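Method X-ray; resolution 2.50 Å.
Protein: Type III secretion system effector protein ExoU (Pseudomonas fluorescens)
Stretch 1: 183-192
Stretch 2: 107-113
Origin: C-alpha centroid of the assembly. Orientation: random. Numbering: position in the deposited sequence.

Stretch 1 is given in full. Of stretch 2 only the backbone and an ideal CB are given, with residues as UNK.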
# COMPACT_ATOMS: atom_id res chain seq x y z
N PRO A 183 -10.57 -9.51 -21.75
CA PRO A 183 -11.17 -10.84 -21.70
C PRO A 183 -10.56 -11.83 -20.72
O PRO A 183 -11.27 -12.46 -19.92
CB PRO A 183 -11.01 -11.34 -23.15
CG PRO A 183 -10.21 -10.28 -23.86
CD PRO A 183 -10.48 -9.03 -23.13
N LEU A 184 -9.25 -11.96 -20.77
CA LEU A 184 -8.55 -12.97 -20.00
C LEU A 184 -8.61 -12.69 -18.51
O LEU A 184 -8.96 -13.54 -17.72
CB LEU A 184 -7.10 -13.00 -20.43
CG LEU A 184 -6.26 -14.17 -19.88
CD1 LEU A 184 -6.75 -15.50 -20.42
CD2 LEU A 184 -4.78 -13.95 -20.20
N GLU A 185 -8.27 -11.49 -18.14
CA GLU A 185 -8.25 -11.08 -16.78
C GLU A 185 -9.64 -11.18 -16.11
O GLU A 185 -9.75 -11.50 -14.91
CB GLU A 185 -7.69 -9.65 -16.83
CG GLU A 185 -7.53 -8.90 -15.55
CD GLU A 185 -7.07 -7.45 -15.79
OE1 GLU A 185 -6.85 -7.07 -16.96
OE2 GLU A 185 -6.93 -6.68 -14.80
N ASP A 186 -10.69 -10.97 -16.90
CA ASP A 186 -12.07 -11.05 -16.43
C ASP A 186 -12.48 -12.51 -16.21
O ASP A 186 -12.98 -12.88 -15.13
CB ASP A 186 -13.02 -10.44 -17.46
CG ASP A 186 -12.75 -8.95 -17.73
OD1 ASP A 186 -12.00 -8.29 -16.95
OD2 ASP A 186 -13.33 -8.45 -18.74
N LEU A 187 -12.30 -13.33 -17.24
CA LEU A 187 -12.55 -14.74 -17.13
C LEU A 187 -11.90 -15.29 -15.85
O LEU A 187 -12.56 -15.89 -15.01
CB LEU A 187 -11.99 -15.46 -18.33
CG LEU A 187 -11.95 -16.98 -18.10
CD1 LEU A 187 -12.97 -17.68 -18.99
CD2 LEU A 187 -10.57 -17.59 -18.36
N ILE A 188 -10.60 -15.06 -15.71
CA ILE A 188 -9.88 -15.50 -14.53
C ILE A 188 -10.54 -14.95 -13.28
O ILE A 188 -10.81 -15.69 -12.33
CB ILE A 188 -8.39 -15.08 -14.56
CG1 ILE A 188 -7.67 -15.73 -15.74
CG2 ILE A 188 -7.63 -15.50 -13.29
CD1 ILE A 188 -6.20 -15.34 -15.83
N ARG A 189 -10.80 -13.65 -13.26
CA ARG A 189 -11.36 -13.04 -12.07
C ARG A 189 -12.75 -13.57 -11.70
O ARG A 189 -13.03 -13.76 -10.51
CB ARG A 189 -11.40 -11.53 -12.21
CG ARG A 189 -12.12 -10.82 -11.07
CD ARG A 189 -11.93 -9.31 -11.04
NE ARG A 189 -10.57 -8.94 -11.41
CZ ARG A 189 -10.21 -8.59 -12.64
NH1 ARG A 189 -11.11 -8.51 -13.64
NH2 ARG A 189 -8.94 -8.28 -12.87
N ASN A 190 -13.59 -13.82 -12.70
CA ASN A 190 -14.92 -14.38 -12.43
C ASN A 190 -14.81 -15.79 -11.89
O ASN A 190 -15.42 -16.13 -10.87
CB ASN A 190 -15.82 -14.37 -13.69
CG ASN A 190 -16.14 -12.97 -14.17
OD1 ASN A 190 -16.24 -12.03 -13.37
ND2 ASN A 190 -16.32 -12.81 -15.48
N GLU A 191 -14.03 -16.61 -12.58
CA GLU A 191 -13.89 -18.01 -12.22
C GLU A 191 -13.27 -18.20 -10.83
O GLU A 191 -13.72 -19.08 -10.07
CB GLU A 191 -13.10 -18.74 -13.29
CG GLU A 191 -13.81 -18.77 -14.63
CD GLU A 191 -15.07 -19.61 -14.59
OE1 GLU A 191 -15.03 -20.72 -14.00
OE2 GLU A 191 -16.11 -19.13 -15.13
N SER A 192 -12.28 -17.39 -10.47
CA SER A 192 -11.68 -17.51 -9.12
C SER A 192 -12.67 -17.09 -8.03
O SER A 192 -12.81 -17.76 -7.01
CB SER A 192 -10.37 -16.72 -9.02
OG SER A 192 -10.49 -15.43 -9.57
N UNK A 107 0.66 -18.84 -15.38
CA UNK A 107 0.11 -18.06 -14.34
C UNK A 107 -1.43 -18.19 -14.28
O UNK A 107 -2.01 -18.35 -13.20
CB UNK A 107 0.53 -16.60 -14.53
N UNK A 108 -2.05 -18.16 -15.43
CA UNK A 108 -3.50 -18.34 -15.55
C UNK A 108 -3.97 -19.60 -14.83
O UNK A 108 -4.85 -19.56 -13.95
CB UNK A 108 -3.91 -18.40 -17.02
N UNK A 109 -3.35 -20.71 -15.19
CA UNK A 109 -3.68 -21.98 -14.65
C UNK A 109 -3.41 -21.95 -13.16
O UNK A 109 -4.27 -22.32 -12.34
CB UNK A 109 -2.90 -23.09 -15.35
N UNK A 110 -2.24 -21.45 -12.76
CA UNK A 110 -1.91 -21.41 -11.37
C UNK A 110 -2.97 -20.64 -10.61
O UNK A 110 -3.38 -21.07 -9.55
CB UNK A 110 -0.53 -20.79 -11.16
N UNK A 111 -3.42 -19.52 -11.15
CA UNK A 111 -4.44 -18.75 -10.47
C UNK A 111 -5.74 -19.55 -10.34
O UNK A 111 -6.36 -19.60 -9.25
CB UNK A 111 -4.69 -17.44 -11.22
N UNK A 112 -6.15 -20.22 -11.42
CA UNK A 112 -7.39 -21.00 -11.33
C UNK A 112 -7.28 -22.08 -10.27
O UNK A 112 -8.18 -22.27 -9.46
CB UNK A 112 -7.73 -21.63 -12.68
N UNK A 113 -6.16 -22.76 -10.22
CA UNK A 113 -5.97 -23.83 -9.21
C UNK A 113 -5.83 -23.30 -7.79
O UNK A 113 -6.38 -23.86 -6.89
CB UNK A 113 -4.73 -24.66 -9.55

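The two segments are helices running nearly parallel, 17° between their directions and 9.7 Å apart at closest approach. That spacing leaves room for side chains of moderate size between them. Stretch 1 offers the second helix a largely apolar strip, made by Leu184, Ile188 and the CB of Glu191. Arg189 instead forms salt bridges to both Glu185 and Asp186, with Arg189 NH2 3.2 Å from Glu185 OE2, and none of these charged groups comes near stretch 2.

Position 107 has helical angles (-62/-43) and a CB directed sideways, with nothing of stretch 1 within 5.5 Å. Stretch 1 therefore hardly restricts the choice, and any good helix former would fit. The residue is Ala107, which makes no contact here.

At position 108 the CB again points sideways, but the ideal CB lies 4.0 Å from Ile188 CD1 and 5.3 Å from Leu184 CD1. Two methyl groups and no polar partner call for an aliphatic side chain; Val, Ile, Leu or Met could all serve. It is Ile108, in the m, t rotamer. Its CG2 meets Ile188 CD1 at 3.8 Å, while its CD1 reaches Leu184 CD1 at 3.9 Å, so the two ends of the branched side chain touch successive turns of stretch 1.

Position 109 turns its CB away, and position 110 is out of reach; stretch 1 dictates neither. They are Cys109, bonded covalently to a group elsewhere in the structure, and Ala110.

Position 111 points its CB toward stretch 1, and the ideal CB already stands 4.1 Å from Ile188 CG2. Contact is thus made at the first side-chain carbon, which favours a small residue: Ala fits directly, and Ser or Gly would also be conceivable, though serine would find no polar partner in this part of stretch 1 and glycine would give up the contact. The residue is Ala111, whose CB packs 4.1 Å from Ile188 CG2.

Position 112 is directed sideways, and its ideal CB has nothing of stretch 1 within 5.5 Å. A side chain must extend to span the gap, and the CB of Glu191 and CG2 of Ile188 give it apolar surface to meet; Leu or Met would suit. It is Leu112 (m, t). Its CD2 comes 4.0 Å from Glu191 CB and 4.5 Å from Ile188 CG2. The Glu191 side chain leads away at its end, so this contact involves its aliphatic base, not its carboxylate.

Position 113 is out of reach, so stretch 1 sets no preference; it is Leu113.

Stretch 2 (107-113) AICAALL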
# COMPACT_ATOMS: atom_id res chain seq x y z
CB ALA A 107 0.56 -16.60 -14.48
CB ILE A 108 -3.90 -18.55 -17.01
CG1 ILE A 108 -3.52 -17.36 -17.86
CG2 ILE A 108 -5.39 -18.84 -17.13
CD1 ILE A 108 -3.68 -17.64 -19.35
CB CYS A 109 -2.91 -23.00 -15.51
SG CYS A 109 -3.00 -22.80 -17.31
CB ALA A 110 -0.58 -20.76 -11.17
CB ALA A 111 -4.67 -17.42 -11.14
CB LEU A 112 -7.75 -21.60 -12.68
CG LEU A 112 -8.12 -20.58 -13.77
CD1 LEU A 112 -8.54 -21.27 -15.06
CD2 LEU A 112 -9.24 -19.69 -13.28
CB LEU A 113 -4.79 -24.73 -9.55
CG LEU A 113 -4.93 -25.56 -10.82
CD1 LEU A 113 -3.66 -26.29 -11.22
CD2 LEU A 113 -6.03 -26.58 -10.63
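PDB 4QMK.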